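Local coordinates for protein agarase (Pseudoalteromonas fuliginea, PDB 6XJ9) that probably hydrolyses the glycosidic linkages of agarose, as a glycoside hydrolase of family 50, at residues 279-283 / 611-615; 417-423 / 440-446; 488-492 / 605-610. All coordinates share one frame; numbering follows the deposited sequence.

Contact 1: residues 279-283 / 611-615; sequences GYFRT and PNHMY
Tyr280 and Asn612 meet where the lead-in to the hairpin of strands 282-286 and 289-293 lies beside the start of the short, weakly bonded strand 614-615, itself next to strand 501-506 in the catalytic barrel. Asn612 sets its CB squarely over the centre of the Tyr280 ring, a CH-pi contact of 3.4 Å from CB to the ring centroid, only 7° off the normal. The amide follows the ring toward its hydroxyl end, OD1 coming within 3.3 Å of Tyr280 OH, while that hydroxyl hydrogen-bonds Asn497 OD1 and so ties the ring to the loop before strand 501-506. The edge of the same ring is turned to the face of His613, an edge-to-face pair with centroids 5.3 Å apart and planes at 72°. His613 is itself fixed by a hydrogen bond from NE2 to Ser498 O. Between the backbones stand two waters. Both donate to Phe281 O; one accepts from Met614 N at 2.9 Å, while the other gives its second proton to Asn612 O at 2.7 Å, and no direct hydrogen bond joins the segments. Further along, Met614 lies across the strand. Its chain is extended as far as SD and then folds at chi3 (-67°), which brings CE within 3.9 Å of Phe281 CB while SD rests 3.6 Å from Thr283 CG2. Leu292 and Val502 also pack on Met614, so the thioether wedges between hairpin and barrel. The arrangement fits a beta-hairpin packed against the N-terminal ends of strands in what is probably a (beta/alpha)8 barrel, as expected of this family.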
ATOM      1  N   GLY A 279     -16.359  34.109 -15.696  1.00 24.59           N
ATOM      2  CA  GLY A 279     -15.352  33.756 -16.687  1.00 23.50           C
ATOM      3  C   GLY A 279     -13.941  33.718 -16.098  1.00 22.20           C
ATOM      4  O   GLY A 279     -12.980  33.562 -16.845  1.00 21.94           O
ATOM      5  N   TYR A 280     -13.828  33.871 -14.763  1.00 21.27           N
ATOM      6  CA  TYR A 280     -12.550  33.746 -14.063  1.00 19.96           C
ATOM      7  C   TYR A 280     -12.697  32.994 -12.743  1.00 18.71           C
ATOM      8  O   TYR A 280     -13.762  32.993 -12.127  1.00 19.63           O
ATOM      9  CB  TYR A 280     -11.932  35.126 -13.836  1.00 21.13           C
ATOM     10  CG  TYR A 280     -11.675  35.871 -15.119  1.00 23.18           C
ATOM     11  CD1 TYR A 280     -10.532  35.635 -15.866  1.00 23.69           C
ATOM     12  CD2 TYR A 280     -12.605  36.771 -15.611  1.00 24.25           C
ATOM     13  CE1 TYR A 280     -10.308  36.299 -17.063  1.00 24.91           C
ATOM     14  CE2 TYR A 280     -12.405  37.431 -16.814  1.00 25.67           C
ATOM     15  CZ  TYR A 280     -11.249  37.201 -17.533  1.00 26.04           C
ATOM     16  OH  TYR A 280     -11.036  37.859 -18.708  1.00 28.41           O
ATOM     17  N   PHE A 281     -11.610  32.357 -12.289  1.00 18.52           N
ATOM     18  CA  PHE A 281     -11.619  31.745 -10.965  1.00 17.97           C
ATOM     19  C   PHE A 281     -11.746  32.851  -9.920  1.00 17.27           C
ATOM     20  O   PHE A 281     -11.132  33.902 -10.070  1.00 17.49           O
ATOM     21  CB  PHE A 281     -10.350  30.920 -10.732  1.00 17.02           C
ATOM     22  CG  PHE A 281     -10.341  29.590 -11.445  1.00 17.47           C
ATOM     23  CD1 PHE A 281     -10.833  28.451 -10.829  1.00 16.82           C
ATOM     24  CD2 PHE A 281      -9.852  29.477 -12.739  1.00 17.04           C
ATOM     25  CE1 PHE A 281     -10.840  27.225 -11.487  1.00 16.94           C
ATOM     26  CE2 PHE A 281      -9.852  28.253 -13.394  1.00 17.20           C
ATOM     27  CZ  PHE A 281     -10.340  27.126 -12.764  1.00 16.09           C
ATOM     28  N   ARG A 282     -12.536  32.606  -8.870  1.00 17.80           N
ATOM     29  CA  ARG A 282     -12.766  33.615  -7.841  1.00 18.20           C
ATOM     30  C   ARG A 282     -13.106  32.927  -6.520  1.00 18.08           C
ATOM     31  O   ARG A 282     -13.112  31.699  -6.449  1.00 17.06           O
ATOM     32  CB  ARG A 282     -13.876  34.561  -8.311  1.00 18.06           C
ATOM     33  CG  ARG A 282     -15.203  33.855  -8.527  1.00 19.13           C
ATOM     34  CD  ARG A 282     -16.278  34.754  -9.112  1.00 19.42           C
ATOM     35  NE  ARG A 282     -17.547  34.040  -9.198  1.00 20.21           N
ATOM     36  CZ  ARG A 282     -18.460  33.991  -8.228  1.00 19.69           C
ATOM     37  NH1 ARG A 282     -18.266  34.640  -7.097  1.00 18.80           N
ATOM     38  NH2 ARG A 282     -19.582  33.322  -8.413  1.00 20.40           N
ATOM     39  N   THR A 283     -13.408  33.708  -5.472  1.00 19.54           N
ATOM     40  CA  THR A 283     -13.737  33.094  -4.189  1.00 20.24           C
ATOM     41  C   THR A 283     -15.226  33.262  -3.872  1.00 20.37           C
ATOM     42  O   THR A 283     -15.877  34.174  -4.380  1.00 19.80           O
ATOM     43  CB  THR A 283     -12.900  33.666  -3.037  1.00 19.89           C
ATOM     44  OG1 THR A 283     -13.304  35.022  -2.843  1.00 21.13           O
ATOM     45  CG2 THR A 283     -11.406  33.617  -3.274  1.00 20.16           C
ATOM     46  N   PRO A 611      -5.946  42.139 -13.560  1.00 20.57           N
ATOM     47  CA  PRO A 611      -7.090  42.574 -12.754  1.00 19.84           C
ATOM     48  C   PRO A 611      -8.184  41.530 -12.609  1.00 19.38           C
ATOM     49  O   PRO A 611      -8.906  41.562 -11.621  1.00 18.94           O
ATOM     50  CB  PRO A 611      -7.654  43.775 -13.536  1.00 20.71           C
ATOM     51  CG  PRO A 611      -7.150  43.558 -14.949  1.00 20.25           C
ATOM     52  CD  PRO A 611      -5.754  43.002 -14.738  1.00 19.31           C
ATOM     53  N   ASN A 612      -8.274  40.594 -13.569  1.00 18.62           N
ATOM     54  CA  ASN A 612      -9.377  39.647 -13.586  1.00 19.67           C
ATOM     55  C   ASN A 612      -9.032  38.410 -12.757  1.00 20.34           C
ATOM     56  O   ASN A 612      -9.881  37.545 -12.576  1.00 19.15           O
ATOM     57  CB  ASN A 612      -9.813  39.247 -15.004  1.00 20.27           C
ATOM     58  CG  ASN A 612     -10.178  40.422 -15.893  1.00 20.70           C
ATOM     59  OD1 ASN A 612      -9.808  40.463 -17.070  1.00 21.31           O
ATOM     60  ND2 ASN A 612     -10.873  41.394 -15.332  1.00 18.74           N
ATOM     61  N   HIS A 613      -7.790  38.334 -12.266  1.00 20.89           N
ATOM     62  CA  HIS A 613      -7.246  37.097 -11.716  1.00 20.16           C
ATOM     63  C   HIS A 613      -6.923  37.264 -10.235  1.00 19.91           C
ATOM     64  O   HIS A 613      -6.507  38.336  -9.815  1.00 19.56           O
ATOM     65  CB  HIS A 613      -5.959  36.726 -12.450  1.00 19.32           C
ATOM     66  CG  HIS A 613      -6.218  36.197 -13.811  1.00 18.87           C
ATOM     67  ND1 HIS A 613      -6.338  37.034 -14.905  1.00 18.03           N
ATOM     68  CD2 HIS A 613      -6.397  34.937 -14.258  1.00 18.35           C
ATOM     69  CE1 HIS A 613      -6.569  36.312 -15.977  1.00 18.56           C
ATOM     70  NE2 HIS A 613      -6.614  35.020 -15.609  1.00 18.61           N
ATOM     71  N   MET A 614      -7.081  36.182  -9.461  1.00 19.68           N
ATOM     72  CA  MET A 614      -6.883  36.259  -8.021  1.00 18.88           C
ATOM     73  C   MET A 614      -5.400  36.419  -7.709  1.00 18.39           C
ATOM     74  O   MET A 614      -4.555  35.799  -8.350  1.00 17.55           O
ATOM     75  CB  MET A 614      -7.396  34.997  -7.326  1.00 18.95           C
ATOM     76  CG  MET A 614      -8.909  34.906  -7.324  1.00 17.98           C
ATOM     77  SD  MET A 614      -9.441  33.513  -6.319  1.00 18.58           S
ATOM     78  CE  MET A 614      -8.850  32.125  -7.286  1.00 17.78           C
ATOM     79  N   TYR A 615      -5.121  37.242  -6.693  1.00 17.58           N
ATOM     80  CA  TYR A 615      -3.796  37.404  -6.122  1.00 17.04           C
ATOM     81  C   TYR A 615      -3.733  36.564  -4.850  1.00 16.84           C
ATOM     82  O   TYR A 615      -4.542  36.761  -3.947  1.00 17.76           O
ATOM     83  CB  TYR A 615      -3.535  38.893  -5.872  1.00 16.58           C
ATOM     84  CG  TYR A 615      -2.324  39.202  -5.030  1.00 17.24           C
ATOM     85  CD1 TYR A 615      -1.159  38.463  -5.152  1.00 15.68           C
ATOM     86  CD2 TYR A 615      -2.339  40.268  -4.139  1.00 16.45           C
ATOM     87  CE1 TYR A 615      -0.037  38.757  -4.397  1.00 16.81           C
ATOM     88  CE2 TYR A 615      -1.229  40.578  -3.376  1.00 17.04           C
ATOM     89  CZ  TYR A 615      -0.078  39.820  -3.506  1.00 17.13           C
ATOM     90  OH  TYR A 615       1.018  40.110  -2.747  1.00 17.92           O
TER
HETATM   91  O   HOH W   1      -8.526  34.175 -10.927  1.00 18.77           O
HETATM   92  O   HOH W   2     -11.457  36.513 -10.587  1.00 26.39           O

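Contact 2: residues 417-423 / 440-446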
ATOM      1  N   TRP A 417       5.566  14.566 -22.979  1.00 25.41           N
ATOM      2  CA  TRP A 417       5.594  14.614 -21.525  1.00 24.22           C
ATOM      3  C   TRP A 417       4.527  15.571 -21.007  1.00 22.71           C
ATOM      4  O   TRP A 417       3.875  15.285 -20.005  1.00 23.88           O
ATOM      5  CB  TRP A 417       6.979  15.026 -21.017  1.00 22.73           C
ATOM      6  CG  TRP A 417       6.998  15.347 -19.551  1.00 22.17           C
ATOM      7  CD1 TRP A 417       6.934  14.461 -18.515  1.00 21.35           C
ATOM      8  CD2 TRP A 417       7.097  16.654 -18.958  1.00 21.79           C
ATOM      9  NE1 TRP A 417       7.003  15.125 -17.319  1.00 22.97           N
ATOM     10  CE2 TRP A 417       7.113  16.471 -17.558  1.00 22.34           C
ATOM     11  CE3 TRP A 417       7.207  17.955 -19.466  1.00 22.28           C
ATOM     12  CZ2 TRP A 417       7.199  17.544 -16.674  1.00 23.17           C
ATOM     13  CZ3 TRP A 417       7.294  19.015 -18.593  1.00 22.26           C
ATOM     14  CH2 TRP A 417       7.293  18.809 -17.212  1.00 22.83           C
ATOM     15  N   ARG A 418       4.389  16.721 -21.676  1.00 23.20           N
ATOM     16  CA  ARG A 418       3.367  17.687 -21.316  1.00 24.90           C
ATOM     17  C   ARG A 418       1.989  17.043 -21.438  1.00 24.73           C
ATOM     18  O   ARG A 418       1.148  17.211 -20.561  1.00 23.38           O
ATOM     19  CB  ARG A 418       3.470  18.955 -22.173  1.00 26.95           C
ATOM     20  CG  ARG A 418       4.639  19.852 -21.799  1.00 28.85           C
ATOM     21  CD  ARG A 418       4.547  21.260 -22.363  1.00 32.22           C
ATOM     22  NE  ARG A 418       4.554  21.202 -23.812  1.00 35.26           N
ATOM     23  CZ  ARG A 418       5.652  21.185 -24.560  1.00 38.67           C
ATOM     24  NH1 ARG A 418       6.848  21.251 -23.994  1.00 39.56           N
ATOM     25  NH2 ARG A 418       5.542  21.114 -25.874  1.00 39.75           N
ATOM     26  N   GLU A 419       1.781  16.278 -22.519  1.00 24.56           N
ATOM     27  CA  GLU A 419       0.471  15.730 -22.811  1.00 24.18           C
ATOM     28  C   GLU A 419       0.129  14.660 -21.783  1.00 23.30           C
ATOM     29  O   GLU A 419      -1.015  14.545 -21.349  1.00 23.07           O
ATOM     30  CB  GLU A 419       0.431  15.150 -24.231  1.00 24.79           C
ATOM     31  CG  GLU A 419       0.455  16.217 -25.318  1.00 27.24           C
ATOM     32  CD  GLU A 419       0.643  15.656 -26.722  1.00 29.08           C
ATOM     33  OE1 GLU A 419       0.706  16.455 -27.681  1.00 31.50           O
ATOM     34  OE2 GLU A 419       0.737  14.424 -26.853  1.00 29.06           O
ATOM     35  N   VAL A 420       1.121  13.840 -21.430  1.00 21.82           N
ATOM     36  CA  VAL A 420       0.880  12.763 -20.488  1.00 20.58           C
ATOM     37  C   VAL A 420       0.655  13.372 -19.099  1.00 20.11           C
ATOM     38  O   VAL A 420      -0.212  12.924 -18.336  1.00 20.99           O
ATOM     39  CB  VAL A 420       2.020  11.730 -20.549  1.00 20.77           C
ATOM     40  CG1 VAL A 420       2.084  10.838 -19.314  1.00 20.29           C
ATOM     41  CG2 VAL A 420       1.917  10.880 -21.811  1.00 21.80           C
ATOM     42  N   THR A 421       1.402  14.439 -18.801  1.00 20.19           N
ATOM     43  CA  THR A 421       1.230  15.159 -17.541  1.00 20.16           C
ATOM     44  C   THR A 421      -0.213  15.649 -17.366  1.00 20.28           C
ATOM     45  O   THR A 421      -0.816  15.398 -16.327  1.00 19.32           O
ATOM     46  CB  THR A 421       2.270  16.268 -17.365  1.00 19.11           C
ATOM     47  OG1 THR A 421       3.562  15.648 -17.328  1.00 20.21           O
ATOM     48  CG2 THR A 421       2.064  17.065 -16.091  1.00 19.17           C
ATOM     49  N   LEU A 422      -0.757  16.363 -18.365  1.00 20.60           N
ATOM     50  CA  LEU A 422      -2.127  16.863 -18.289  1.00 20.00           C
ATOM     51  C   LEU A 422      -3.104  15.712 -18.064  1.00 19.69           C
ATOM     52  O   LEU A 422      -3.970  15.792 -17.197  1.00 19.94           O
ATOM     53  CB  LEU A 422      -2.478  17.652 -19.558  1.00 18.85           C
ATOM     54  CG  LEU A 422      -1.724  18.971 -19.732  1.00 19.60           C
ATOM     55  CD1 LEU A 422      -1.902  19.534 -21.138  1.00 18.96           C
ATOM     56  CD2 LEU A 422      -2.151  19.999 -18.678  1.00 18.95           C
ATOM     57  N   ASP A 423      -2.943  14.632 -18.841  1.00 20.28           N
ATOM     58  CA  ASP A 423      -3.799  13.462 -18.720  1.00 19.61           C
ATOM     59  C   ASP A 423      -3.681  12.831 -17.332  1.00 19.13           C
ATOM     60  O   ASP A 423      -4.686  12.403 -16.760  1.00 19.98           O
ATOM     61  CB  ASP A 423      -3.572  12.476 -19.871  1.00 20.67           C
ATOM     62  CG  ASP A 423      -4.095  13.001 -21.201  1.00 21.93           C
ATOM     63  OD1 ASP A 423      -4.605  14.132 -21.224  1.00 21.47           O
ATOM     64  OD2 ASP A 423      -3.993  12.270 -22.194  1.00 21.21           O
ATOM     65  N   SER A 440       5.137  26.578 -20.486  1.00 25.43           N
ATOM     66  CA  SER A 440       4.808  25.686 -21.590  1.00 28.29           C
ATOM     67  C   SER A 440       3.354  25.239 -21.516  1.00 27.09           C
ATOM     68  O   SER A 440       2.752  24.907 -22.532  1.00 27.54           O
ATOM     69  CB  SER A 440       5.684  24.458 -21.562  1.00 29.80           C
ATOM     70  OG  SER A 440       6.879  24.694 -22.274  1.00 40.17           O
ATOM     71  N   TYR A 441       2.825  25.188 -20.293  1.00 24.64           N
ATOM     72  CA  TYR A 441       1.514  24.628 -20.024  1.00 22.38           C
ATOM     73  C   TYR A 441       0.434  25.709 -20.032  1.00 21.56           C
ATOM     74  O   TYR A 441      -0.747  25.390 -19.958  1.00 23.61           O
ATOM     75  CB  TYR A 441       1.520  23.952 -18.648  1.00 19.36           C
ATOM     76  CG  TYR A 441       2.251  22.632 -18.578  1.00 18.46           C
ATOM     77  CD1 TYR A 441       3.595  22.556 -18.207  1.00 17.13           C
ATOM     78  CD2 TYR A 441       1.583  21.448 -18.839  1.00 17.54           C
ATOM     79  CE1 TYR A 441       4.246  21.336 -18.109  1.00 16.72           C
ATOM     80  CE2 TYR A 441       2.227  20.222 -18.770  1.00 18.68           C
ATOM     81  CZ  TYR A 441       3.564  20.167 -18.399  1.00 17.37           C
ATOM     82  OH  TYR A 441       4.166  18.944 -18.317  1.00 18.56           O
ATOM     83  N   TYR A 442       0.834  26.983 -20.096  1.00 22.83           N
ATOM     84  CA  TYR A 442      -0.076  28.072 -19.766  1.00 23.32           C
ATOM     85  C   TYR A 442      -1.205  28.179 -20.790  1.00 26.18           C
ATOM     86  O   TYR A 442      -2.300  28.618 -20.455  1.00 24.13           O
ATOM     87  CB  TYR A 442       0.683  29.387 -19.570  1.00 23.73           C
ATOM     88  CG  TYR A 442       1.404  29.534 -18.250  1.00 22.77           C
ATOM     89  CD1 TYR A 442       1.673  28.438 -17.433  1.00 22.72           C
ATOM     90  CD2 TYR A 442       1.847  30.775 -17.829  1.00 21.98           C
ATOM     91  CE1 TYR A 442       2.348  28.581 -16.230  1.00 21.37           C
ATOM     92  CE2 TYR A 442       2.549  30.933 -16.644  1.00 21.61           C
ATOM     93  CZ  TYR A 442       2.793  29.833 -15.836  1.00 21.65           C
ATOM     94  OH  TYR A 442       3.472  30.001 -14.657  1.00 21.16           O
ATOM     95  N   ASP A 443      -0.938  27.744 -22.028  1.00 28.19           N
ATOM     96  CA  ASP A 443      -1.905  27.838 -23.106  1.00 29.42           C
ATOM     97  C   ASP A 443      -2.765  26.576 -23.170  1.00 29.16           C
ATOM     98  O   ASP A 443      -3.581  26.441 -24.077  1.00 28.92           O
ATOM     99  CB  ASP A 443      -1.201  28.101 -24.440  1.00 35.84           C
ATOM    100  CG  ASP A 443      -0.543  26.868 -25.043  1.00 41.06           C
ATOM    101  OD1 ASP A 443      -0.397  25.841 -24.325  1.00 42.16           O
ATOM    102  OD2 ASP A 443      -0.177  26.937 -26.228  1.00 45.79           O
ATOM    103  N   ASN A 444      -2.575  25.645 -22.219  1.00 27.57           N
ATOM    104  CA  ASN A 444      -3.389  24.441 -22.199  1.00 25.40           C
ATOM    105  C   ASN A 444      -4.827  24.841 -21.870  1.00 24.26           C
ATOM    106  O   ASN A 444      -5.080  25.838 -21.187  1.00 22.41           O
ATOM    107  CB  ASN A 444      -2.806  23.320 -21.320  1.00 25.43           C
ATOM    108  CG  ASN A 444      -3.496  23.171 -19.977  1.00 24.42           C
ATOM    109  OD1 ASN A 444      -4.515  22.488 -19.866  1.00 23.13           O
ATOM    110  ND2 ASN A 444      -2.954  23.815 -18.953  1.00 24.81           N
ATOM    111  N   GLN A 445      -5.767  24.070 -22.406  1.00 24.88           N
ATOM    112  CA  GLN A 445      -7.178  24.336 -22.189  1.00 26.81           C
ATOM    113  C   GLN A 445      -7.836  23.075 -21.641  1.00 25.75           C
ATOM    114  O   GLN A 445      -8.956  22.750 -22.025  1.00 28.06           O
ATOM    115  CB  GLN A 445      -7.833  24.840 -23.481  1.00 28.78           C
ATOM    116  CG  GLN A 445      -7.494  26.289 -23.821  1.00 31.28           C
ATOM    117  CD  GLN A 445      -8.109  26.760 -25.120  1.00 34.16           C
ATOM    118  OE1 GLN A 445      -9.323  26.817 -25.277  1.00 36.81           O
ATOM    119  NE2 GLN A 445      -7.265  27.108 -26.073  1.00 35.95           N
ATOM    120  N   LYS A 446      -7.143  22.403 -20.708  1.00 24.41           N
ATOM    121  CA  LYS A 446      -7.577  21.118 -20.176  1.00 25.48           C
ATOM    122  C   LYS A 446      -7.456  21.071 -18.650  1.00 23.06           C
ATOM    123  O   LYS A 446      -8.298  20.459 -18.001  1.00 21.61           O
ATOM    124  CB  LYS A 446      -6.735  19.977 -20.758  1.00 27.88           C
ATOM    125  CG  LYS A 446      -7.219  19.400 -22.083  1.00 31.38           C
ATOM    126  CD  LYS A 446      -6.126  18.688 -22.860  1.00 34.00           C
ATOM    127  CE  LYS A 446      -5.409  17.606 -22.078  1.00 34.82           C
ATOM    128  NZ  LYS A 446      -6.017  16.269 -22.285  1.00 35.72           N
TER
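Helix 417-423 runs beside the end of a 3-10 segment (440-441) and the type I turn from Tyr441 to Asn444, with the closest CA pairs at Arg418-Tyr441 and Leu422-Lys446. Tyr441 drives its ring at the helix: OH stands over the six-membered ring of Trp417, 3.1 Å from CZ3, in an offset edge-to-face pair with planes at 74°. Thr421 CB approaches the same hydroxyl. Over one face of the tyrosine lies Arg418 CG, 4.0 Å from the ring centroid, whereas Leu422 CD2 reaches the ring edge. Arg418 CD rests 3.5 Å from Ser440 CB. All this joins helix 413-428 of the barrel to the loop that delivers the chain to strand 449-453. The loop is braced from within by Asn444, whose ND2 donates to Tyr441 O at 2.9 Å, almost in its own amide plane. Tyr441 O also takes the turn bond from Asn444 N. Asn444 OD1 accepts from Lys446 N, an Asx turn, and from Val447 N, and Leu422 CD2 packs 3.6 Å from that oxygen. Lys446 then folds back through chi3 and chi4 across Leu422 CB, placing NZ 2.8 Å from Asp423 OD1 nearly in line with its C-O bond. This salt bridge shares the ammonium with Ser257 O.

Contact 3: residues 488-492 / 605-610; sequences VSVVA and AMDKYL
Val488 is the bump at the centre of this helix pair, seated in a hollow walled by Ala605, Met606, Tyr609 and Leu610. Helices 488-492 and 605-609 run in the same general direction, their axes 9.3 Å apart at closest and crossing at -36°. CG2 of Val488 presses on Ala605 CB at 3.6 Å, while its CG1, anti to the backbone N (chi1 172°), lies over the carbonyl of Ala605 and reaches Met606 SD, Tyr609 CB and Leu610 CD1. One turn on, the relief reverses. Ala492 offers only a methyl, and into the shallow place beside it come Tyr609 CB, 3.9 Å from Ala492 CB, and Leu610 CG. Leu610, just past the helix end, pushes CD1 between Val488 and Val491, lying 3.8 Å from Val491 CG1 and crossing that side chain nearly at right angles. At the outer margin the Tyr609 ring lies flat on Ser489: Ser489 CB stands 3.9 Å from the ring centroid, 10° off the normal, a CH-pi contact; Lys608 CG covers the opposite face. Replacing Tyr609 by an alanine would probably uncover Ser489 CB and leave the aliphatic part of Lys608 without the ring it lies against. On the inner side Val488 packs on Ile506, and both Val491 and Met606 on Val504, so the two outer helices of the barrel meet over strand 501-506. With neither a hydrogen bond nor a salt bridge across it, the contact depends on the fit of small and branched apolar groups, with a CH-pi contact at its partly exposed margin.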
ATOM      1  N   VAL A 488       5.000  41.766 -12.463  1.00 20.31           N
ATOM      2  CA  VAL A 488       3.635  41.288 -12.655  1.00 20.15           C
ATOM      3  C   VAL A 488       3.277  41.370 -14.138  1.00 20.69           C
ATOM      4  O   VAL A 488       2.559  40.512 -14.660  1.00 20.71           O
ATOM      5  CB  VAL A 488       2.625  42.007 -11.740  1.00 20.27           C
ATOM      6  CG1 VAL A 488       1.186  41.637 -12.101  1.00 20.55           C
ATOM      7  CG2 VAL A 488       2.895  41.672 -10.278  1.00 20.87           C
ATOM      8  N   SER A 489       3.807  42.399 -14.808  1.00 21.23           N
ATOM      9  CA  SER A 489       3.661  42.563 -16.248  1.00 22.69           C
ATOM     10  C   SER A 489       4.164  41.335 -17.009  1.00 22.41           C
ATOM     11  O   SER A 489       3.524  40.883 -17.954  1.00 24.52           O
ATOM     12  CB  SER A 489       4.356  43.815 -16.723  1.00 23.37           C
ATOM     13  OG  SER A 489       4.031  44.035 -18.086  1.00 25.30           O
ATOM     14  N   VAL A 490       5.310  40.787 -16.596  1.00 22.19           N
ATOM     15  CA  VAL A 490       5.848  39.607 -17.253  1.00 21.83           C
ATOM     16  C   VAL A 490       4.871  38.445 -17.089  1.00 20.18           C
ATOM     17  O   VAL A 490       4.605  37.721 -18.042  1.00 22.17           O
ATOM     18  CB  VAL A 490       7.250  39.229 -16.733  1.00 21.48           C
ATOM     19  CG1 VAL A 490       7.634  37.822 -17.162  1.00 21.96           C
ATOM     20  CG2 VAL A 490       8.309  40.214 -17.200  1.00 24.80           C
ATOM     21  N   VAL A 491       4.370  38.250 -15.867  1.00 18.24           N
ATOM     22  CA  VAL A 491       3.389  37.202 -15.623  1.00 17.06           C
ATOM     23  C   VAL A 491       2.196  37.400 -16.557  1.00 16.38           C
ATOM     24  O   VAL A 491       1.731  36.440 -17.165  1.00 15.12           O
ATOM     25  CB  VAL A 491       2.954  37.150 -14.142  1.00 16.17           C
ATOM     26  CG1 VAL A 491       1.904  36.079 -13.899  1.00 14.63           C
ATOM     27  CG2 VAL A 491       4.148  36.928 -13.232  1.00 15.17           C
ATOM     28  N   ALA A 492       1.710  38.645 -16.664  1.00 16.07           N
ATOM     29  CA  ALA A 492       0.536  38.943 -17.480  1.00 17.82           C
ATOM     30  C   ALA A 492       0.740  38.485 -18.925  1.00 19.01           C
ATOM     31  O   ALA A 492      -0.185  37.990 -19.548  1.00 21.36           O
ATOM     32  CB  ALA A 492       0.222  40.424 -17.433  1.00 16.44           C
ATOM     33  N   ALA A 605       0.007  46.193  -8.459  1.00 18.51           N
ATOM     34  CA  ALA A 605       0.558  45.647  -9.693  1.00 18.31           C
ATOM     35  C   ALA A 605      -0.409  44.636 -10.316  1.00 17.73           C
ATOM     36  O   ALA A 605      -0.709  44.677 -11.519  1.00 17.62           O
ATOM     37  CB  ALA A 605       1.935  45.067  -9.443  1.00 18.38           C
ATOM     38  N   MET A 606      -0.897  43.716  -9.478  1.00 17.51           N
ATOM     39  CA  MET A 606      -1.869  42.727  -9.901  1.00 17.91           C
ATOM     40  C   MET A 606      -3.132  43.410 -10.447  1.00 18.04           C
ATOM     41  O   MET A 606      -3.698  42.964 -11.433  1.00 16.73           O
ATOM     42  CB  MET A 606      -2.211  41.788  -8.740  1.00 18.65           C
ATOM     43  CG  MET A 606      -1.135  40.735  -8.509  1.00 17.21           C
ATOM     44  SD  MET A 606      -1.116  39.508  -9.835  1.00 19.83           S
ATOM     45  CE  MET A 606      -2.777  38.837  -9.716  1.00 17.82           C
ATOM     46  N   ASP A 607      -3.550  44.514  -9.815  1.00 19.65           N
ATOM     47  CA  ASP A 607      -4.728  45.262 -10.229  1.00 19.83           C
ATOM     48  C   ASP A 607      -4.519  45.886 -11.612  1.00 19.76           C
ATOM     49  O   ASP A 607      -5.480  46.117 -12.352  1.00 18.18           O
ATOM     50  CB  ASP A 607      -5.093  46.325  -9.195  1.00 21.48           C
ATOM     51  CG  ASP A 607      -5.891  45.815  -8.005  1.00 22.71           C
ATOM     52  OD1 ASP A 607      -6.271  44.632  -8.004  1.00 25.18           O
ATOM     53  OD2 ASP A 607      -6.110  46.609  -7.076  1.00 24.14           O
ATOM     54  N   LYS A 608      -3.266  46.210 -11.953  1.00 20.63           N
ATOM     55  CA  LYS A 608      -3.023  46.833 -13.246  1.00 21.19           C
ATOM     56  C   LYS A 608      -3.012  45.777 -14.360  1.00 21.08           C
ATOM     57  O   LYS A 608      -3.700  45.929 -15.374  1.00 20.27           O
ATOM     58  CB  LYS A 608      -1.774  47.717 -13.217  1.00 22.34           C
ATOM     59  CG  LYS A 608      -1.438  48.403 -14.540  1.00 24.88           C
ATOM     60  CD  LYS A 608      -0.460  49.564 -14.415  1.00 27.51           C
ATOM     61  CE  LYS A 608      -0.415  50.424 -15.667  1.00 29.25           C
ATOM     62  NZ  LYS A 608       0.083  49.650 -16.830  1.00 34.88           N
ATOM     63  N   TYR A 609      -2.287  44.678 -14.132  1.00 18.99           N
ATOM     64  CA  TYR A 609      -1.854  43.809 -15.217  1.00 20.57           C
ATOM     65  C   TYR A 609      -2.698  42.543 -15.276  1.00 19.02           C
ATOM     66  O   TYR A 609      -2.969  42.032 -16.366  1.00 18.93           O
ATOM     67  CB  TYR A 609      -0.350  43.514 -15.124  1.00 20.75           C
ATOM     68  CG  TYR A 609       0.503  44.737 -15.344  1.00 22.69           C
ATOM     69  CD1 TYR A 609       0.669  45.280 -16.612  1.00 24.38           C
ATOM     70  CD2 TYR A 609       1.116  45.378 -14.281  1.00 23.91           C
ATOM     71  CE1 TYR A 609       1.439  46.415 -16.816  1.00 24.63           C
ATOM     72  CE2 TYR A 609       1.872  46.522 -14.463  1.00 25.11           C
ATOM     73  CZ  TYR A 609       2.045  47.036 -15.735  1.00 25.01           C
ATOM     74  OH  TYR A 609       2.806  48.157 -15.897  1.00 23.66           O
ATOM     75  N   LEU A 610      -3.129  42.063 -14.103  1.00 17.71           N
ATOM     76  CA  LEU A 610      -3.906  40.833 -14.040  1.00 19.05           C
ATOM     77  C   LEU A 610      -5.179  41.069 -13.228  1.00 20.33           C
ATOM     78  O   LEU A 610      -5.479  40.320 -12.294  1.00 19.83           O
ATOM     79  CB  LEU A 610      -3.017  39.724 -13.464  1.00 18.50           C
ATOM     80  CG  LEU A 610      -2.101  39.076 -14.498  1.00 18.74           C
ATOM     81  CD1 LEU A 610      -0.726  38.784 -13.916  1.00 19.35           C
ATOM     82  CD2 LEU A 610      -2.731  37.811 -15.053  1.00 19.08           C
TER

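How the contacts relate
Contacts 1 and 3 are neighbours, with centres 12 Å apart: the chain leaves helix 584-609 of contact 3 and within a few residues becomes strand 614-615 of contact 1, and Met606 CE packs against the carbonyl oxygens of His613 and Met614. Both also share strand 501-506 as a backing. Contact 2 lies apart, its centre 21 Å from contact 1 and 23 Å from contact 3, and holds a different helix, 413-428. Contact 3 is the most buried of the three and has no hydrogen bond or salt bridge across it. Contacts 1 and 2 are partly buried and mix aromatic edge-to-face pairs with polar links, waters in contact 1 and a salt bridge in contact 2.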